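Local coordinates for protein putative metalloprotease II (Bacteroides fragilis, PDB 4ON1) that is a putative extracellular zinc-dependent metalloprotease, related to fragilysin, that probably cleaves peptide bonds in proteins and is probably held latent by its own prosegment, at residues N167-T179 against D293-G305. Residues are numbered along the deposited sequence; the frame is centred on the assembly and turned at random.
With ZN (zinc ion), chain C.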
ATOM      1  N   ASN A 167     -17.960  -4.722   1.146  1.00 61.21           N
ATOM      2  CA  ASN A 167     -17.384  -5.204   2.402  1.00 57.97           C
ATOM      3  C   ASN A 167     -18.312  -5.079   3.605  1.00 60.44           C
ATOM      4  O   ASN A 167     -19.065  -4.111   3.718  1.00 50.98           O
ATOM      5  CB  ASN A 167     -16.099  -4.451   2.729  1.00 55.58           C
ATOM      6  CG  ASN A 167     -14.909  -4.953   1.951  1.00 58.89           C
ATOM      7  OD1 ASN A 167     -14.883  -6.095   1.490  1.00 55.94           O
ATOM      8  ND2 ASN A 167     -13.901  -4.098   1.813  1.00 49.32           N
ATOM      9  N   PRO A 168     -18.257  -6.067   4.512  1.00 64.43           N
ATOM     10  CA  PRO A 168     -19.027  -6.027   5.759  1.00 65.39           C
ATOM     11  C   PRO A 168     -18.365  -5.138   6.821  1.00 61.82           C
ATOM     12  O   PRO A 168     -17.357  -4.487   6.536  1.00 58.24           O
ATOM     13  CB  PRO A 168     -19.044  -7.495   6.211  1.00 66.50           C
ATOM     14  CG  PRO A 168     -18.585  -8.292   5.010  1.00 65.74           C
ATOM     15  CD  PRO A 168     -17.637  -7.385   4.302  1.00 59.80           C
ATOM     16  N   PHE A 169     -18.951  -5.114   8.017  1.00 63.60           N
ATOM     17  CA  PHE A 169     -18.405  -4.426   9.194  1.00 67.97           C
ATOM     18  C   PHE A 169     -18.271  -2.905   9.037  1.00 68.77           C
ATOM     19  O   PHE A 169     -17.638  -2.241   9.864  1.00 53.77           O
ATOM     20  CB  PHE A 169     -17.038  -5.020   9.565  1.00 67.19           C
ATOM     21  CG  PHE A 169     -17.054  -6.517   9.739  1.00 67.83           C
ATOM     22  CD1 PHE A 169     -17.587  -7.093  10.884  1.00 62.93           C
ATOM     23  CD2 PHE A 169     -16.524  -7.348   8.760  1.00 70.87           C
ATOM     24  CE1 PHE A 169     -17.602  -8.470  11.046  1.00 64.09           C
ATOM     25  CE2 PHE A 169     -16.533  -8.727   8.914  1.00 68.07           C
ATOM     26  CZ  PHE A 169     -17.072  -9.287  10.059  1.00 64.53           C
ATOM     27  N   LYS A 170     -18.875  -2.358   7.986  1.00 71.47           N
ATOM     28  CA  LYS A 170     -18.855  -0.916   7.766  1.00 69.06           C
ATOM     29  C   LYS A 170     -19.593  -0.177   8.883  1.00 67.29           C
ATOM     30  O   LYS A 170     -20.754  -0.470   9.177  1.00 70.34           O
ATOM     31  CB  LYS A 170     -19.462  -0.570   6.407  1.00 74.27           C
ATOM     32  CG  LYS A 170     -19.692   0.917   6.191  1.00 82.45           C
ATOM     33  CD  LYS A 170     -20.592   1.171   4.993  1.00 84.22           C
ATOM     34  CE  LYS A 170     -20.879   2.656   4.827  1.00 88.93           C
ATOM     35  NZ  LYS A 170     -21.765   2.938   3.659  1.00 87.09           N
ATOM     36  N   GLY A 171     -18.908   0.769   9.517  1.00 53.11           N
ATOM     37  CA  GLY A 171     -19.507   1.534  10.593  1.00 51.80           C
ATOM     38  C   GLY A 171     -19.076   1.005  11.947  1.00 60.30           C
ATOM     39  O   GLY A 171     -19.304   1.640  12.976  1.00 63.89           O
ATOM     40  N   LEU A 172     -18.480  -0.184  11.945  1.00 60.91           N
ATOM     41  CA  LEU A 172     -18.031  -0.819  13.178  1.00 70.99           C
ATOM     42  C   LEU A 172     -16.692  -0.231  13.613  1.00 67.47           C
ATOM     43  O   LEU A 172     -15.850   0.092  12.771  1.00 54.00           O
ATOM     44  CB  LEU A 172     -17.932  -2.335  13.004  1.00 76.19           C
ATOM     45  CG  LEU A 172     -19.276  -2.992  12.667  1.00 78.68           C
ATOM     46  CD1 LEU A 172     -19.173  -4.511  12.684  1.00 76.61           C
ATOM     47  CD2 LEU A 172     -20.378  -2.503  13.601  1.00 71.74           C
ATOM     48  N   PRO A 173     -16.487  -0.088  14.931  1.00 64.98           N
ATOM     49  CA  PRO A 173     -15.259   0.577  15.373  1.00 66.37           C
ATOM     50  C   PRO A 173     -14.010  -0.267  15.133  1.00 69.39           C
ATOM     51  O   PRO A 173     -13.979  -1.462  15.438  1.00 67.60           O
ATOM     52  CB  PRO A 173     -15.499   0.803  16.868  1.00 63.34           C
ATOM     53  CG  PRO A 173     -16.459  -0.265  17.271  1.00 68.51           C
ATOM     54  CD  PRO A 173     -17.283  -0.615  16.053  1.00 65.37           C
ATOM     55  N   ILE A 174     -12.985   0.379  14.583  1.00 62.87           N
ATOM     56  CA  ILE A 174     -11.716  -0.265  14.283  1.00 45.69           C
ATOM     57  C   ILE A 174     -10.966  -0.415  15.607  1.00 50.56           C
ATOM     58  O   ILE A 174     -10.887   0.534  16.388  1.00 58.41           O
ATOM     59  CB  ILE A 174     -10.902   0.557  13.248  1.00 61.05           C
ATOM     60  CG1 ILE A 174     -11.674   0.661  11.927  1.00 56.57           C
ATOM     61  CG2 ILE A 174      -9.509  -0.028  13.040  1.00 48.26           C
ATOM     62  CD1 ILE A 174     -10.962   1.464  10.857  1.00 53.63           C
ATOM     63  N   LYS A 175     -10.432  -1.606  15.865  1.00 46.96           N
ATOM     64  CA  LYS A 175      -9.893  -1.929  17.186  1.00 53.96           C
ATOM     65  C   LYS A 175      -8.493  -2.522  17.064  1.00 55.21           C
ATOM     66  O   LYS A 175      -8.280  -3.709  17.328  1.00 67.11           O
ATOM     67  CB  LYS A 175     -10.826  -2.908  17.898  1.00 54.46           C
ATOM     68  CG  LYS A 175     -10.767  -2.880  19.410  1.00 74.80           C
ATOM     69  CD  LYS A 175     -12.026  -3.507  20.009  1.00 84.50           C
ATOM     70  CE  LYS A 175     -13.282  -2.718  19.641  1.00 84.32           C
ATOM     71  NZ  LYS A 175     -13.937  -3.196  18.386  1.00 81.97           N
ATOM     72  N   ASP A 176      -7.541  -1.681  16.669  1.00 35.30           N
ATOM     73  CA  ASP A 176      -6.321  -2.157  16.033  1.00 19.48           C
ATOM     74  C   ASP A 176      -5.027  -1.704  16.723  1.00 19.64           C
ATOM     75  O   ASP A 176      -3.993  -1.551  16.065  1.00 19.46           O
ATOM     76  CB  ASP A 176      -6.316  -1.712  14.564  1.00 18.39           C
ATOM     77  CG  ASP A 176      -6.457  -0.201  14.399  1.00 18.85           C
ATOM     78  OD1 ASP A 176      -6.865   0.482  15.356  1.00 21.31           O
ATOM     79  OD2 ASP A 176      -6.180   0.296  13.296  1.00 28.85           O
ATOM     80  N   TYR A 177      -5.090  -1.530  18.042  1.00 20.94           N
ATOM     81  CA  TYR A 177      -3.916  -1.256  18.874  1.00 23.06           C
ATOM     82  C   TYR A 177      -4.248  -1.589  20.335  1.00 24.59           C
ATOM     83  O   TYR A 177      -5.416  -1.575  20.710  1.00 29.87           O
ATOM     84  CB  TYR A 177      -3.478   0.210  18.750  1.00 21.71           C
ATOM     85  CG  TYR A 177      -4.565   1.209  19.082  1.00 22.89           C
ATOM     86  CD1 TYR A 177      -4.801   1.599  20.394  1.00 24.54           C
ATOM     87  CD2 TYR A 177      -5.354   1.763  18.084  1.00 24.73           C
ATOM     88  CE1 TYR A 177      -5.803   2.514  20.709  1.00 35.87           C
ATOM     89  CE2 TYR A 177      -6.358   2.678  18.389  1.00 26.16           C
ATOM     90  CZ  TYR A 177      -6.573   3.049  19.697  1.00 30.75           C
ATOM     91  OH  TYR A 177      -7.564   3.955  19.995  1.00 46.72           O
ATOM     92  N   PRO A 178      -3.227  -1.875  21.167  1.00 24.76           N
ATOM     93  CA  PRO A 178      -3.523  -2.238  22.559  1.00 24.83           C
ATOM     94  C   PRO A 178      -3.888  -1.019  23.385  1.00 41.80           C
ATOM     95  O   PRO A 178      -3.500   0.085  23.015  1.00 34.18           O
ATOM     96  CB  PRO A 178      -2.211  -2.843  23.058  1.00 28.74           C
ATOM     97  CG  PRO A 178      -1.158  -2.177  22.227  1.00 29.31           C
ATOM     98  CD  PRO A 178      -1.781  -1.924  20.876  1.00 24.30           C
ATOM     99  N   THR A 179      -4.620  -1.203  24.479  1.00 50.05           N
ATOM    100  CA  THR A 179      -4.958  -0.070  25.331  1.00 60.50           C
ATOM    101  C   THR A 179      -3.836   0.232  26.320  1.00 68.43           C
ATOM    102  O   THR A 179      -3.519  -0.596  27.173  1.00 76.72           O
ATOM    103  CB  THR A 179      -6.267  -0.313  26.117  1.00 58.37           C
ATOM    104  OG1 THR A 179      -6.055  -1.324  27.111  1.00 67.70           O
ATOM    105  CG2 THR A 179      -7.383  -0.753  25.180  1.00 48.35           C
ATOM    106  N   ASP A 293      -9.107 -12.588  13.410  1.00 26.25           N
ATOM    107  CA  ASP A 293     -10.310 -12.605  14.235  1.00 33.39           C
ATOM    108  C   ASP A 293     -11.573 -12.809  13.398  1.00 29.90           C
ATOM    109  O   ASP A 293     -12.488 -11.983  13.435  1.00 25.94           O
ATOM    110  CB  ASP A 293     -10.432 -11.311  15.047  1.00 28.79           C
ATOM    111  CG  ASP A 293     -11.424 -11.435  16.191  1.00 56.59           C
ATOM    112  OD1 ASP A 293     -11.431 -12.493  16.858  1.00 71.47           O
ATOM    113  OD2 ASP A 293     -12.204 -10.484  16.414  1.00 55.64           O
ATOM    114  N   SER A 294     -11.595 -13.894  12.624  1.00 34.97           N
ATOM    115  CA  SER A 294     -12.756 -14.251  11.808  1.00 34.13           C
ATOM    116  C   SER A 294     -13.293 -13.086  10.971  1.00 33.73           C
ATOM    117  O   SER A 294     -14.499 -12.844  10.938  1.00 43.16           O
ATOM    118  CB  SER A 294     -13.867 -14.802  12.701  1.00 43.15           C
ATOM    119  OG  SER A 294     -13.382 -15.883  13.477  1.00 44.33           O
ATOM    120  N   GLY A 295     -12.395 -12.360  10.311  1.00 33.20           N
ATOM    121  CA  GLY A 295     -12.787 -11.282   9.416  1.00 25.24           C
ATOM    122  C   GLY A 295     -12.983  -9.917  10.044  1.00 28.77           C
ATOM    123  O   GLY A 295     -13.189  -8.927   9.340  1.00 37.58           O
ATOM    124  N   LYS A 296     -12.901  -9.843  11.367  1.00 29.11           N
ATOM    125  CA  LYS A 296     -13.195  -8.589  12.056  1.00 26.73           C
ATOM    126  C   LYS A 296     -11.972  -7.659  12.173  1.00 29.20           C
ATOM    127  O   LYS A 296     -12.115  -6.446  12.354  1.00 29.72           O
ATOM    128  CB  LYS A 296     -13.761  -8.896  13.444  1.00 39.25           C
ATOM    129  CG  LYS A 296     -15.095  -9.650  13.410  1.00 49.35           C
ATOM    130  CD  LYS A 296     -15.571 -10.011  14.813  1.00 55.71           C
ATOM    131  CE  LYS A 296     -17.045 -10.401  14.818  1.00 74.33           C
ATOM    132  NZ  LYS A 296     -17.611 -10.474  16.197  1.00 81.67           N
ATOM    133  N   THR A 297     -10.770  -8.213  12.045  1.00 25.83           N
ATOM    134  CA  THR A 297      -9.562  -7.395  12.183  1.00 24.42           C
ATOM    135  C   THR A 297      -8.747  -7.314  10.895  1.00 22.03           C
ATOM    136  O   THR A 297      -8.367  -8.338  10.330  1.00 20.82           O
ATOM    137  CB  THR A 297      -8.660  -7.931  13.317  1.00 27.39           C
ATOM    138  OG1 THR A 297      -9.348  -7.807  14.568  1.00 33.92           O
ATOM    139  CG2 THR A 297      -7.358  -7.136  13.394  1.00 27.30           C
ATOM    140  N   PHE A 298      -8.459  -6.094  10.447  1.00 17.75           N
ATOM    141  CA  PHE A 298      -7.748  -5.903   9.184  1.00 16.42           C
ATOM    142  C   PHE A 298      -6.269  -5.623   9.403  1.00 23.16           C
ATOM    143  O   PHE A 298      -5.443  -5.838   8.515  1.00 13.46           O
ATOM    144  CB  PHE A 298      -8.363  -4.748   8.391  1.00 18.18           C
ATOM    145  CG  PHE A 298      -9.861  -4.792   8.324  1.00 29.44           C
ATOM    146  CD1 PHE A 298     -10.523  -5.993   8.124  1.00 29.53           C
ATOM    147  CD2 PHE A 298     -10.604  -3.632   8.461  1.00 37.77           C
ATOM    148  CE1 PHE A 298     -11.909  -6.037   8.067  1.00 36.10           C
ATOM    149  CE2 PHE A 298     -11.987  -3.665   8.403  1.00 42.57           C
ATOM    150  CZ  PHE A 298     -12.638  -4.873   8.206  1.00 37.47           C
ATOM    151  N   GLY A 299      -5.944  -5.129  10.590  1.00 12.15           N
ATOM    152  CA  GLY A 299      -4.580  -4.776  10.930  1.00 13.00           C
ATOM    153  C   GLY A 299      -4.490  -4.557  12.423  1.00 19.04           C
ATOM    154  O   GLY A 299      -5.509  -4.380  13.089  1.00 15.09           O
ATOM    155  N   TYR A 300      -3.276  -4.586  12.959  1.00 11.00           N
ATOM    156  CA  TYR A 300      -3.078  -4.403  14.390  1.00 14.38           C
ATOM    157  C   TYR A 300      -1.660  -3.940  14.660  1.00 17.10           C
ATOM    158  O   TYR A 300      -0.705  -4.557  14.193  1.00 16.10           O
ATOM    159  CB  TYR A 300      -3.375  -5.700  15.149  1.00 14.67           C
ATOM    160  CG  TYR A 300      -3.318  -5.561  16.660  1.00 16.67           C
ATOM    161  CD1 TYR A 300      -4.371  -5.008  17.373  1.00 20.55           C
ATOM    162  CD2 TYR A 300      -2.207  -5.999  17.367  1.00 18.58           C
ATOM    163  CE1 TYR A 300      -4.313  -4.888  18.752  1.00 20.72           C
ATOM    164  CE2 TYR A 300      -2.135  -5.885  18.733  1.00 21.80           C
ATOM    165  CZ  TYR A 300      -3.189  -5.332  19.423  1.00 32.68           C
ATOM    166  OH  TYR A 300      -3.106  -5.234  20.791  1.00 30.50           O
ATOM    167  N   ALA A 301      -1.535  -2.847  15.408  1.00 17.88           N
ATOM    168  CA  ALA A 301      -0.235  -2.246  15.697  1.00 19.03           C
ATOM    169  C   ALA A 301       0.185  -2.509  17.136  1.00 18.12           C
ATOM    170  O   ALA A 301      -0.657  -2.544  18.039  1.00 14.17           O
ATOM    171  CB  ALA A 301      -0.280  -0.743  15.424  1.00 15.38           C
ATOM    172  N   SER A 302       1.488  -2.676  17.355  1.00 15.74           N
ATOM    173  CA  SER A 302       2.006  -3.002  18.685  1.00 15.97           C
ATOM    174  C   SER A 302       1.796  -1.878  19.688  1.00 21.61           C
ATOM    175  O   SER A 302       1.776  -2.117  20.892  1.00 20.73           O
ATOM    176  CB  SER A 302       3.489  -3.358  18.622  1.00 14.30           C
ATOM    177  OG  SER A 302       4.253  -2.264  18.182  1.00 12.45           O
ATOM    178  N   GLY A 303       1.694  -0.647  19.196  1.00 17.88           N
ATOM    179  CA  GLY A 303       1.461   0.495  20.059  1.00 19.21           C
ATOM    180  C   GLY A 303       1.229   1.766  19.260  1.00 20.72           C
ATOM    181  O   GLY A 303       1.419   1.808  18.049  1.00 20.25           O
ATOM    182  N   ILE A 304       0.816   2.817  19.950  1.00 18.52           N
ATOM    183  CA  ILE A 304       0.649   4.117  19.315  1.00 17.73           C
ATOM    184  C   ILE A 304       1.828   5.021  19.641  1.00 20.12           C
ATOM    185  O   ILE A 304       2.145   5.232  20.806  1.00 21.41           O
ATOM    186  CB  ILE A 304      -0.674   4.772  19.759  1.00 21.98           C
ATOM    187  CG1 ILE A 304      -1.852   3.976  19.184  1.00 18.77           C
ATOM    188  CG2 ILE A 304      -0.760   6.218  19.285  1.00 21.96           C
ATOM    189  CD1 ILE A 304      -3.211   4.635  19.417  1.00 38.30           C
ATOM    190  N   GLY A 305       2.496   5.535  18.613  1.00 13.85           N
ATOM    191  CA  GLY A 305       3.579   6.478  18.838  1.00 15.82           C
ATOM    192  C   GLY A 305       4.819   5.806  19.390  1.00 22.31           C
ATOM    193  O   GLY A 305       5.346   6.202  20.424  1.00 22.14           O
TER
HETATM  194 ZN    ZN C 400      -6.831   2.267  13.902  1.00 19.88          ZN
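At the zinc site, Asp176 in 167-179 lies along strand 299-301 and joins three histidines on the metal, an arrangement consistent with an aspartate-switch latent form. OD1 and OD2 of Asp176 both bind zinc, at 2.3 and 2.2 Å, and His334, His338 and His344 complete the site. The CG of Asp176 sits between its backbone N and carbonyl carbon (chi1 56°), which swings the carboxylate to the metal while CB rests on Gly299 O, 3.2 Å away. One backbone bond ties the segments: Ala301 N donates to Asp176 O at 2.9 Å. Strand 299-301 pairs antiparallel with strand 319-323. The segment bearing Asp176 runs parallel to strand 299-301, opposite to the way substrate is expected to bind in metzincins, as the prosegment of fragilysin does. The Tyr300 ring slants against the backbone from Asp176 to Pro178, with CD1 of Tyr300 3.4 Å from Asp176 C. Beyond it, Ile304 sets its CD1 squarely over one face of the Tyr177 ring, 3.4 Å from the centroid, a CH-pi contact. Pro178 lies against the hydroxyl end of Tyr300, its CG 3.2 Å from Ser302 O. At the other end of the contact, the Phe169 ring packs against the type I' turn from Asp293 to Lys296: the CA of Lys296 lies over one ring face, and CE1 of Phe169 meets Lys296 CG at 3.6 Å.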